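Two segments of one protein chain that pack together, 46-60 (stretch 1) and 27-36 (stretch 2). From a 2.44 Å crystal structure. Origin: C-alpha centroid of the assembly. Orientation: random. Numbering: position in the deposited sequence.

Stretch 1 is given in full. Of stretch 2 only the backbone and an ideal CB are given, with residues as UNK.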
ATOM      1  N   ALA A  46       3.225 -10.701  -4.330  1.00 27.32           N
ATOM      2  CA  ALA A  46       3.547  -9.358  -4.804  1.00 20.48           C
ATOM      3  C   ALA A  46       5.039  -9.007  -4.728  1.00 22.15           C
ATOM      4  O   ALA A  46       5.572  -8.249  -5.554  1.00 17.29           O
ATOM      5  CB  ALA A  46       2.749  -8.348  -3.997  1.00 14.57           C
ATOM      6  N   ALA A  47       5.709  -9.538  -3.712  1.00 16.66           N
ATOM      7  CA  ALA A  47       7.068  -9.124  -3.425  1.00 21.14           C
ATOM      8  C   ALA A  47       7.777 -10.139  -2.554  1.00 19.98           C
ATOM      9  O   ALA A  47       7.129 -10.928  -1.866  1.00 16.59           O
ATOM     10  CB  ALA A  47       7.072  -7.769  -2.746  1.00 18.45           C
ATOM     11  N   ILE A  48       9.107 -10.135  -2.595  1.00 13.10           N
ATOM     12  CA  ILE A  48       9.871 -10.885  -1.601  1.00 18.44           C
ATOM     13  C   ILE A  48      10.891  -9.954  -0.958  1.00 16.74           C
ATOM     14  O   ILE A  48      11.271  -8.945  -1.557  1.00 18.71           O
ATOM     15  CB  ILE A  48      10.585 -12.128  -2.199  1.00 20.98           C
ATOM     16  CG1 ILE A  48      11.802 -11.710  -3.016  1.00 20.84           C
ATOM     17  CG2 ILE A  48       9.612 -13.004  -3.022  1.00 17.16           C
ATOM     18  CD1 ILE A  48      12.900 -12.743  -3.009  1.00 26.91           C
ATOM     19  N   THR A  49      11.282 -10.257   0.279  1.00 12.98           N
ATOM     20  CA  THR A  49      12.389  -9.548   0.917  1.00 15.80           C
ATOM     21  C   THR A  49      13.542 -10.485   1.278  1.00 23.09           C
ATOM     22  O   THR A  49      13.346 -11.684   1.530  1.00 21.55           O
ATOM     23  CB  THR A  49      11.949  -8.797   2.195  1.00 14.63           C
ATOM     24  OG1 THR A  49      11.313  -9.702   3.107  1.00 24.42           O
ATOM     25  CG2 THR A  49      11.006  -7.663   1.840  1.00 12.79           C
ATOM     26  N   SER A  50      14.746  -9.924   1.312  1.00 20.25           N
ATOM     27  CA  SER A  50      15.938 -10.717   1.543  1.00 22.14           C
ATOM     28  C   SER A  50      17.120  -9.847   1.925  1.00 22.38           C
ATOM     29  O   SER A  50      17.143  -8.658   1.617  1.00 25.51           O
ATOM     30  CB  SER A  50      16.271 -11.539   0.288  1.00 24.67           C
ATOM     31  OG  SER A  50      17.428 -12.332   0.497  1.00 19.52           O
ATOM     32  N   SER A  51      18.106 -10.446   2.582  1.00 24.26           N
ATOM     33  CA  SER A  51      19.364  -9.754   2.868  1.00 25.22           C
ATOM     34  C   SER A  51      20.245  -9.754   1.628  1.00 21.66           C
ATOM     35  O   SER A  51      21.141  -8.930   1.474  1.00 27.75           O
ATOM     36  CB  SER A  51      20.096 -10.430   4.013  1.00 22.20           C
ATOM     37  OG  SER A  51      19.974 -11.839   3.900  1.00 34.88           O
ATOM     38  N   ASN A  52      19.983 -10.718   0.758  1.00 19.16           N
ATOM     39  CA  ASN A  52      20.693 -10.890  -0.499  1.00 21.88           C
ATOM     40  C   ASN A  52      20.195  -9.915  -1.590  1.00 22.62           C
ATOM     41  O   ASN A  52      19.009  -9.905  -1.923  1.00 21.90           O
ATOM     42  CB  ASN A  52      20.522 -12.348  -0.947  1.00 20.00           C
ATOM     43  CG  ASN A  52      21.414 -12.733  -2.110  1.00 24.29           C
ATOM     44  OD1 ASN A  52      21.590 -11.976  -3.078  1.00 25.86           O
ATOM     45  ND2 ASN A  52      21.946 -13.956  -2.047  1.00 19.22           N
ATOM     46  N   PRO A  53      21.106  -9.106  -2.155  1.00 14.35           N
ATOM     47  CA  PRO A  53      20.793  -8.136  -3.220  1.00 20.57           C
ATOM     48  C   PRO A  53      20.829  -8.694  -4.650  1.00 22.90           C
ATOM     49  O   PRO A  53      20.535  -7.958  -5.594  1.00 22.29           O
ATOM     50  CB  PRO A  53      21.897  -7.087  -3.068  1.00 15.72           C
ATOM     51  CG  PRO A  53      23.090  -7.907  -2.618  1.00 13.89           C
ATOM     52  CD  PRO A  53      22.490  -8.958  -1.669  1.00 12.05           C
ATOM     53  N   ASN A  54      21.168  -9.965  -4.821  1.00 23.26           N
ATOM     54  CA  ASN A  54      21.406 -10.470  -6.169  1.00 26.62           C
ATOM     55  C   ASN A  54      20.341 -11.385  -6.722  1.00 29.25           C
ATOM     56  O   ASN A  54      20.565 -12.034  -7.747  1.00 36.80           O
ATOM     57  CB  ASN A  54      22.732 -11.205  -6.208  1.00 30.60           C
ATOM     58  CG  ASN A  54      23.860 -10.347  -5.738  1.00 26.21           C
ATOM     59  OD1 ASN A  54      24.157  -9.325  -6.350  1.00 28.15           O
ATOM     60  ND2 ASN A  54      24.495 -10.745  -4.643  1.00 19.58           N
ATOM     61  N   LEU A  55      19.194 -11.447  -6.053  1.00 21.11           N
ATOM     62  CA  LEU A  55      18.156 -12.390  -6.436  1.00 16.42           C
ATOM     63  C   LEU A  55      17.481 -11.978  -7.741  1.00 24.35           C
ATOM     64  O   LEU A  55      17.351 -10.781  -8.031  1.00 23.43           O
ATOM     65  CB  LEU A  55      17.127 -12.519  -5.323  1.00 17.87           C
ATOM     66  CG  LEU A  55      17.730 -12.885  -3.972  1.00 22.38           C
ATOM     67  CD1 LEU A  55      16.643 -12.941  -2.932  1.00 16.46           C
ATOM     68  CD2 LEU A  55      18.472 -14.216  -4.053  1.00 21.18           C
ATOM     69  N   LYS A  56      17.084 -12.959  -8.534  1.00 20.73           N
ATOM     70  CA  LYS A  56      16.410 -12.719  -9.790  1.00 14.72           C
ATOM     71  C   LYS A  56      15.132 -13.479  -9.989  1.00 22.36           C
ATOM     72  O   LYS A  56      14.362 -13.147 -10.825  1.00 31.13           O
ATOM     73  CB  LYS A  56      17.269 -13.146 -10.971  1.00 20.83           C
ATOM     74  CG  LYS A  56      18.495 -12.328 -11.298  1.00 26.37           C
ATOM     75  CD  LYS A  56      18.271 -10.855 -11.149  1.00 36.93           C
ATOM     76  CE  LYS A  56      18.938 -10.067 -12.235  1.00 47.40           C
ATOM     77  NZ  LYS A  56      17.960  -9.543 -13.221  1.00 54.68           N
ATOM     78  N   VAL A  57      14.932 -14.527  -9.230  1.00 22.87           N
ATOM     79  CA  VAL A  57      13.805 -15.450  -9.429  1.00 25.42           C
ATOM     80  C   VAL A  57      13.286 -15.874  -8.049  1.00 28.02           C
ATOM     81  O   VAL A  57      14.069 -16.092  -7.117  1.00 24.44           O
ATOM     82  CB  VAL A  57      14.158 -16.717 -10.287  1.00 21.79           C
ATOM     83  CG1 VAL A  57      13.005 -17.712 -10.346  1.00 19.75           C
ATOM     84  CG2 VAL A  57      14.577 -16.331 -11.694  1.00 13.78           C
ATOM     85  N   ALA A  58      11.972 -15.984  -7.900  1.00 25.46           N
ATOM     86  CA  ALA A  58      11.418 -16.495  -6.650  1.00 22.26           C
ATOM     87  C   ALA A  58      10.595 -17.733  -6.928  1.00 27.47           C
ATOM     88  O   ALA A  58      10.161 -17.969  -8.068  1.00 27.27           O
ATOM     89  CB  ALA A  58      10.576 -15.449  -5.952  1.00 18.30           C
ATOM     90  N   SER A  59      10.376 -18.529  -5.886  1.00 24.01           N
ATOM     91  CA  SER A  59       9.603 -19.754  -6.046  1.00 23.80           C
ATOM     92  C   SER A  59       8.723 -20.066  -4.842  1.00 22.84           C
ATOM     93  O   SER A  59       9.097 -19.840  -3.682  1.00 25.78           O
ATOM     94  CB  SER A  59      10.532 -20.932  -6.328  1.00 24.97           C
ATOM     95  OG  SER A  59       9.791 -22.024  -6.827  1.00 27.76           O
ATOM     96  N   PHE A  60       7.546 -20.594  -5.138  1.00 25.21           N
ATOM     97  CA  PHE A  60       6.565 -20.911  -4.111  1.00 32.24           C
ATOM     98  C   PHE A  60       5.433 -21.765  -4.693  1.00 36.61           C
ATOM     99  O   PHE A  60       5.380 -22.023  -5.909  1.00 31.07           O
ATOM    100  CB  PHE A  60       6.012 -19.627  -3.499  1.00 25.64           C
ATOM    101  CG  PHE A  60       5.617 -18.596  -4.519  1.00 25.59           C
ATOM    102  CD1 PHE A  60       4.422 -18.723  -5.228  1.00 23.55           C
ATOM    103  CD2 PHE A  60       6.440 -17.501  -4.772  1.00 28.75           C
ATOM    104  CE1 PHE A  60       4.052 -17.776  -6.181  1.00 30.35           C
ATOM    105  CE2 PHE A  60       6.080 -16.536  -5.723  1.00 31.90           C
ATOM    106  CZ  PHE A  60       4.883 -16.677  -6.432  1.00 36.20           C
ATOM    107  N   UNK A  27      18.581 -22.281  -9.382  1.00 28.04           N
ATOM    108  CA  UNK A  27      19.265 -22.174  -8.112  1.00 32.32           C
ATOM    109  C   UNK A  27      18.508 -21.299  -7.114  1.00 30.59           C
ATOM    110  O   UNK A  27      19.000 -20.292  -6.717  1.00 36.91           O
ATOM    111  CB  UNK A  27      20.674 -21.618  -8.330  1.00 32.32           C
ATOM    112  N   UNK A  28      17.314 -21.702  -6.716  1.00 30.31           N
ATOM    113  CA  UNK A  28      16.517 -20.936  -5.757  1.00 27.40           C
ATOM    114  C   UNK A  28      16.774 -21.566  -4.401  1.00 28.97           C
ATOM    115  O   UNK A  28      15.956 -22.333  -3.891  1.00 33.18           O
ATOM    116  CB  UNK A  28      15.028 -20.934  -6.109  1.00 27.40           C
ATOM    117  N   UNK A  29      17.916 -21.243  -3.818  1.00 25.79           N
ATOM    118  CA  UNK A  29      18.342 -21.881  -2.589  1.00 20.59           C
ATOM    119  C   UNK A  29      18.357 -20.918  -1.415  1.00 24.68           C
ATOM    120  O   UNK A  29      18.811 -21.274  -0.325  1.00 35.83           O
ATOM    121  CB  UNK A  29      19.731 -22.496  -2.774  1.00 20.59           C
ATOM    122  N   UNK A  30      17.887 -19.695  -1.647  1.00 18.80           N
ATOM    123  CA  UNK A  30      17.922 -18.670  -0.623  1.00 23.71           C
ATOM    124  C   UNK A  30      16.552 -18.448  -0.000  1.00 28.38           C
ATOM    125  O   UNK A  30      15.666 -17.860  -0.635  1.00 24.31           O
ATOM    126  CB  UNK A  30      18.450 -17.359  -1.209  1.00 23.71           C
ATOM    127  N   UNK A  31      16.386 -18.907   1.239  1.00 28.66           N
ATOM    128  CA  UNK A  31      15.108 -18.762   1.933  1.00 25.36           C
ATOM    129  C   UNK A  31      14.823 -17.292   2.095  1.00 23.94           C
ATOM    130  O   UNK A  31      15.697 -16.532   2.496  1.00 23.30           O
ATOM    131  CB  UNK A  31      15.117 -19.469   3.290  1.00 25.36           C
ATOM    132  N   UNK A  32      13.608 -16.894   1.745  1.00 22.54           N
ATOM    133  CA  UNK A  32      13.231 -15.500   1.783  1.00 18.68           C
ATOM    134  C   UNK A  32      11.807 -15.395   2.266  1.00 19.94           C
ATOM    135  O   UNK A  32      11.140 -16.400   2.493  1.00 26.65           O
ATOM    136  CB  UNK A  32      13.396 -14.841   0.412  1.00 18.68           C
ATOM    137  N   UNK A  33      11.365 -14.158   2.426  1.00 23.26           N
ATOM    138  CA  UNK A  33      10.037 -13.826   2.903  1.00 28.88           C
ATOM    139  C   UNK A  33       9.223 -13.239   1.742  1.00 27.54           C
ATOM    140  O   UNK A  33       9.664 -12.273   1.105  1.00 25.14           O
ATOM    141  CB  UNK A  33      10.109 -12.848   4.077  1.00 28.88           C
ATOM    142  N   UNK A  34       8.057 -13.807   1.444  1.00 17.71           N
ATOM    143  CA  UNK A  34       7.227 -13.203   0.406  1.00 26.80           C
ATOM    144  C   UNK A  34       5.964 -12.535   0.970  1.00 24.59           C
ATOM    145  O   UNK A  34       5.445 -12.913   2.012  1.00 23.92           O
ATOM    146  CB  UNK A  34       6.832 -14.268  -0.619  1.00 26.80           C
ATOM    147  N   UNK A  35       5.503 -11.503   0.275  1.00 27.15           N
ATOM    148  CA  UNK A  35       4.317 -10.762   0.665  1.00 16.49           C
ATOM    149  C   UNK A  35       3.226 -11.073  -0.346  1.00 24.67           C
ATOM    150  O   UNK A  35       3.464 -11.045  -1.563  1.00 20.07           O
ATOM    151  CB  UNK A  35       4.593  -9.259   0.745  1.00 16.49           C
ATOM    152  N   UNK A  36       2.036 -11.389   0.147  1.00 20.68           N
ATOM    153  CA  UNK A  36       0.935 -11.630  -0.764  1.00 21.88           C
ATOM    154  C   UNK A  36      -0.380 -11.053  -0.263  1.00 25.42           C
ATOM    155  O   UNK A  36      -0.633 -10.898   0.944  1.00 23.59           O
ATOM    156  CB  UNK A  36       0.781 -13.133  -1.003  1.00 21.88           C
TER

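The strand 30-36 runs antiparallel to the strand 46-50, and beta bridges pair 33, 34 and 35 with T49, I48 and A47.

Position 27 has nothing of stretch 1 within 5.5 Å of its CB, so this contact would accept almost anything. It is H27.

At 28 the CB points toward stretch 1, 4.5 Å from S59 CB. A small or slender side chain suits the space, apolar or mildly polar: alanine, serine, cysteine, valine. The residue is C28, at chi1 m, which brings SG to 4.0 Å from V57 CG1 and 4.3 Å from S59 CB.

Position 29 is out of reach and free. It is S29.

At 30 the CB lies 4.2 Å from L55 CD2, with N52 and S50 also near. Extended phi/psi and an apolar neighbour favour a branched aliphatic; leucine or threonine might serve too. V30 at chi1 t puts CG2 4.2 Å from L55 CD2 and also 4.2 Å from N52 ND2, while CG1 comes to 4.1 Å from S50 OG.

Position 31 points away, so polar or charged groups fit well. It is E31, whose backbone O accepts a hydrogen bond from a water (2.9 Å, E31 O to the water) that also bonds S50 OG.

At 32 the CB sits 3.3 Å from T49 O and 4.0 Å from I48 CD1. Room close to the backbone is tight, which favours alanine, serine or cysteine. S32 turns its OG back to its own stretch, donating to V30 O at 2.9 Å, and its OG stands 4.1 Å from L55 CD1.

Position 33 pairs with T49: its N donates to T49 O at 3.3 Å and its O accepts from T49 N at 2.7 Å. The CB is beside T49 OG1, on the same face, so threonine, valine or a long polar chain could fit. K33 offers its CB at 3.5 Å from T49 OG1, and its end leads away.

At 34, a non-hydrogen-bonded pair with I48, the CA atoms come within 4.0 Å. With I48 CG2 beside the CB, a compact apolar group is the natural choice: alanine, cysteine, valine. C34 packs its CB 3.8 Å from I48 CG2.

Position 35 pairs with A47, its N donating to A47 O at 2.7 Å. A47 is small and T49 lies on the same face, so a large side chain can reach along the strand to T49. The residue is Y35: A47 O lies at the edge of its ring, near the ring plane, and CE1 comes 3.7 Å from T49 CG2.

Position 36 points sideways, leaving wide choice. Y36 leads its ring away.

Stretch 2 27-36: HCSVESKCYY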
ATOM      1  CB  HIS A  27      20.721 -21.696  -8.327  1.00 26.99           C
ATOM      2  CG  HIS A  27      21.507 -22.552  -9.268  1.00 31.16           C
ATOM      3  ND1 HIS A  27      21.547 -22.326 -10.617  1.00 31.03           N
ATOM      4  CD2 HIS A  27      22.242 -23.656  -9.062  1.00 21.61           C
ATOM      5  CE1 HIS A  27      22.273 -23.241 -11.200  1.00 25.25           C
ATOM      6  NE2 HIS A  27      22.719 -24.052 -10.276  1.00 28.99           N
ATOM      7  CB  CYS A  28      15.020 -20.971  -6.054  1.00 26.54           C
ATOM      8  SG  CYS A  28      14.568 -19.961  -7.447  1.00 28.52           S
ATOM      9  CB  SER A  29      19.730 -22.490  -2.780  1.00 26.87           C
ATOM     10  OG  SER A  29      20.685 -21.472  -3.064  1.00 24.40           O
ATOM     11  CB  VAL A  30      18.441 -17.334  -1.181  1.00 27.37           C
ATOM     12  CG1 VAL A  30      18.525 -16.267  -0.060  1.00 10.77           C
ATOM     13  CG2 VAL A  30      19.784 -17.539  -1.837  1.00 19.04           C
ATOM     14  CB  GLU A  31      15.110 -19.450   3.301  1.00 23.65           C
ATOM     15  CG  GLU A  31      13.717 -19.541   3.949  1.00 29.87           C
ATOM     16  CD  GLU A  31      13.738 -20.274   5.282  1.00 36.09           C
ATOM     17  OE1 GLU A  31      14.180 -21.444   5.312  1.00 37.32           O
ATOM     18  OE2 GLU A  31      13.312 -19.681   6.296  1.00 43.64           O
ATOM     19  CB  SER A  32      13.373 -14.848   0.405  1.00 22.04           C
ATOM     20  OG  SER A  32      14.573 -15.248  -0.234  1.00 24.70           O
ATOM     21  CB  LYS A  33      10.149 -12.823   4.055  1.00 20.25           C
ATOM     22  CG  LYS A  33       8.891 -12.632   4.891  1.00 31.73           C
ATOM     23  CD  LYS A  33       8.910 -11.231   5.488  1.00 47.08           C
ATOM     24  CE  LYS A  33       8.530 -11.227   6.950  1.00 52.28           C
ATOM     25  NZ  LYS A  33       9.544 -11.975   7.733  1.00 58.00           N
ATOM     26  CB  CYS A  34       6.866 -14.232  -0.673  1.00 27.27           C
ATOM     27  SG  CYS A  34       5.443 -15.267  -0.377  1.00 31.50           S
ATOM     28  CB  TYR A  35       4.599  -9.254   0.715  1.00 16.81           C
ATOM     29  CG  TYR A  35       5.510  -8.853   1.858  1.00 22.51           C
ATOM     30  CD1 TYR A  35       6.862  -9.206   1.858  1.00 19.98           C
ATOM     31  CD2 TYR A  35       5.023  -8.121   2.936  1.00 15.09           C
ATOM     32  CE1 TYR A  35       7.699  -8.850   2.916  1.00 16.47           C
ATOM     33  CE2 TYR A  35       5.849  -7.756   3.990  1.00 19.55           C
ATOM     34  CZ  TYR A  35       7.183  -8.129   3.979  1.00 24.21           C
ATOM     35  OH  TYR A  35       7.998  -7.767   5.031  1.00 35.17           O
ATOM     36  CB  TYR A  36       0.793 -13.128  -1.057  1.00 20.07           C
ATOM     37  CG  TYR A  36       0.496 -14.035   0.122  1.00 21.45           C
ATOM     38  CD1 TYR A  36       1.495 -14.399   1.013  1.00 25.20           C
ATOM     39  CD2 TYR A  36      -0.777 -14.580   0.306  1.00 17.64           C
ATOM     40  CE1 TYR A  36       1.235 -15.252   2.085  1.00 23.32           C
ATOM     41  CE2 TYR A  36      -1.050 -15.430   1.374  1.00 20.52           C
ATOM     42  CZ  TYR A  36      -0.035 -15.766   2.260  1.00 30.78           C
ATOM     43  OH  TYR A  36      -0.284 -16.610   3.326  1.00 27.60           O
TER
HETATM   44  O   HOH W   1      17.061 -13.944   2.382  1.00 31.48           O
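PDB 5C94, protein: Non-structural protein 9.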